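Local atomic coordinates of ketosynthase (Streptomyces sp. MSC090213JE08, PDB entry 6KXD), a protein that probably serves as the chain length factor partnered with a ketosynthase chain in the type II polyketide synthase that makes ishigamide. Residues L183-A188 against L253-R258. Numbering follows the deposited sequence.
Sequences LALNYA and LSVETR
The carboxamide of Asn186 lies with one face over Val255: CG1 of Val255 is the more squarely over it and touches CB of Asn186 at 3.8 Å, while CB of Val255, 3.9 Å from Asn186 CG, sits off towards the oxygen end. The closest approach is Asn186 OD1 to Val255 CB, 3.5 Å, a packing contact with carbon; the oxygen's hydrogen bond goes to NE of Arg189, just past 183-188. At the nitrogen end, ND2 donates to a water 2.9 Å away, tilted out of the amide plane on the valine side; this water donates to Val255 O over a short 2.5 Å. ND2 also bonds Glu162 of the partner ketosynthase chain. CG anti to the backbone N (chi1 -156°) lays the amide alongside Val255, the two side chains running in opposite directions. Replacing Asn186 by alanine is likely to leave that Glu162, the water and Arg189 NE without their amide partner and to open a gap over Val255.

This is the layered thiolase fold: helix 180-193 belongs to the buried middle layer, Ala184, Tyr187 and Ala188 packing on strands 114-119 and 199-206 while Leu183, Leu185 and Asn186 meet strand 250-259, whose other face, through Ser254 and Glu256, lies against helix 265-280. The axes of 183-188 and 253-258 approach to 8.6 Å, directions 125° apart. Leu185 CD2 rests on Val255 CG2 at 4.0 Å. Further along, the side chains of Leu183 and Thr257 meet nearly at right angles, Leu183 CD2 touching Thr257 CG2 at 3.8 Å, and Thr257 OG1 bonds weakly to Val161 O of the ketosynthase chain.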
loop_
_atom_site.group_PDB
_atom_site.type_symbol
_atom_site.label_atom_id
_atom_site.label_comp_id
_atom_site.label_asym_id
_atom_site.label_seq_id
_atom_site.Cartn_x
_atom_site.Cartn_y
_atom_site.Cartn_z
ATOM N N LEU B 183 -0.698 -6.315 8.618
ATOM C CA LEU B 183 0.360 -5.914 7.724
ATOM C C LEU B 183 0.822 -4.520 8.136
ATOM O O LEU B 183 2.003 -4.250 8.151
ATOM C CB LEU B 183 -0.178 -5.907 6.304
ATOM C CG LEU B 183 -0.585 -7.267 5.740
ATOM C CD1 LEU B 183 -1.086 -7.069 4.337
ATOM C CD2 LEU B 183 0.580 -8.246 5.745
ATOM N N ALA B 184 -0.144 -3.669 8.477
ATOM C CA ALA B 184 0.193 -2.315 8.860
ATOM C C ALA B 184 1.030 -2.369 10.145
ATOM O O ALA B 184 1.985 -1.651 10.300
ATOM C CB ALA B 184 -1.020 -1.501 9.083
ATOM N N LEU B 185 0.573 -3.200 11.089
ATOM C CA LEU B 185 1.209 -3.279 12.378
ATOM C C LEU B 185 2.641 -3.762 12.185
ATOM O O LEU B 185 3.578 -3.272 12.817
ATOM C CB LEU B 185 0.419 -4.228 13.268
ATOM C CG LEU B 185 1.001 -4.440 14.649
ATOM C CD1 LEU B 185 1.201 -3.119 15.367
ATOM C CD2 LEU B 185 0.078 -5.328 15.440
ATOM N N ASN B 186 2.819 -4.758 11.314
ATOM C CA ASN B 186 4.130 -5.318 11.119
ATOM C C ASN B 186 5.041 -4.314 10.404
ATOM O O ASN B 186 6.256 -4.172 10.683
ATOM C CB ASN B 186 4.075 -6.607 10.316
ATOM C CG ASN B 186 5.288 -7.452 10.615
ATOM O OD1 ASN B 186 5.658 -7.579 11.785
ATOM N ND2 ASN B 186 5.828 -8.049 9.584
ATOM N N TYR B 187 4.445 -3.576 9.462
ATOM C CA TYR B 187 5.147 -2.555 8.774
ATOM C C TYR B 187 5.684 -1.520 9.780
ATOM O O TYR B 187 6.882 -1.165 9.769
ATOM C CB TYR B 187 4.193 -1.967 7.724
ATOM C CG TYR B 187 4.773 -0.835 6.924
ATOM C CD1 TYR B 187 5.452 -1.066 5.744
ATOM C CD2 TYR B 187 4.654 0.461 7.351
ATOM C CE1 TYR B 187 5.955 -0.030 4.989
ATOM C CE2 TYR B 187 5.185 1.504 6.621
ATOM C CZ TYR B 187 5.872 1.263 5.450
ATOM O OH TYR B 187 6.387 2.301 4.691
ATOM N N ALA B 188 4.800 -1.030 10.617
ATOM C CA ALA B 188 5.168 -0.023 11.665
ATOM C C ALA B 188 6.282 -0.590 12.554
ATOM O O ALA B 188 7.273 0.089 12.829
ATOM C CB ALA B 188 3.971 0.298 12.467
ATOM N N LEU B 253 4.379 -8.842 20.466
ATOM C CA LEU B 253 5.430 -9.819 20.562
ATOM C C LEU B 253 5.795 -10.383 19.189
ATOM O O LEU B 253 6.923 -10.742 18.934
ATOM C CB LEU B 253 4.952 -10.932 21.498
ATOM C CG LEU B 253 4.656 -10.509 22.927
ATOM C CD1 LEU B 253 4.597 -11.745 23.797
ATOM C CD2 LEU B 253 5.700 -9.546 23.460
ATOM N N SER B 254 4.807 -10.596 18.331
ATOM C CA SER B 254 5.089 -11.091 17.020
ATOM C C SER B 254 3.885 -10.821 16.109
ATOM O O SER B 254 2.750 -10.704 16.547
ATOM C CB SER B 254 5.372 -12.554 17.033
ATOM O OG SER B 254 4.205 -13.220 17.432
ATOM N N VAL B 255 4.214 -10.680 14.841
ATOM C CA VAL B 255 3.243 -10.640 13.765
ATOM C C VAL B 255 3.813 -11.500 12.657
ATOM O O VAL B 255 4.935 -11.295 12.186
ATOM C CB VAL B 255 2.982 -9.212 13.262
ATOM C CG1 VAL B 255 2.033 -9.220 12.076
ATOM C CG2 VAL B 255 2.475 -8.322 14.356
ATOM N N GLU B 256 3.040 -12.514 12.283
ATOM C CA GLU B 256 3.461 -13.423 11.304
ATOM C C GLU B 256 2.363 -13.497 10.243
ATOM O O GLU B 256 1.175 -13.269 10.519
ATOM C CB GLU B 256 3.746 -14.803 11.917
ATOM C CG GLU B 256 4.988 -14.835 12.794
ATOM C CD GLU B 256 6.315 -14.528 12.096
ATOM O OE1 GLU B 256 7.115 -13.754 12.662
ATOM O OE2 GLU B 256 6.537 -15.078 11.003
ATOM N N THR B 257 2.816 -13.814 9.041
ATOM C CA THR B 257 1.955 -13.862 7.897
ATOM C C THR B 257 2.343 -15.033 7.019
ATOM O O THR B 257 3.491 -15.484 7.003
ATOM C CB THR B 257 2.069 -12.606 7.025
ATOM O OG1 THR B 257 3.434 -12.545 6.636
ATOM C CG2 THR B 257 1.705 -11.307 7.704
ATOM N N ARG B 258 1.345 -15.480 6.265
ATOM C CA ARG B 258 1.522 -16.501 5.292
ATOM C C ARG B 258 0.556 -16.241 4.140
ATOM O O ARG B 258 -0.397 -15.479 4.292
ATOM C CB ARG B 258 1.212 -17.856 5.923
ATOM C CG ARG B 258 2.330 -18.380 6.807
ATOM C CD ARG B 258 1.960 -19.777 7.232
ATOM N NE ARG B 258 1.871 -20.748 6.168
ATOM C CZ ARG B 258 2.873 -21.540 5.797
ATOM N NH1 ARG B 258 4.106 -21.249 6.161
ATOM N NH2 ARG B 258 2.630 -22.615 5.065
HETATM O O HOH W 1 6.824 -10.515 10.739
#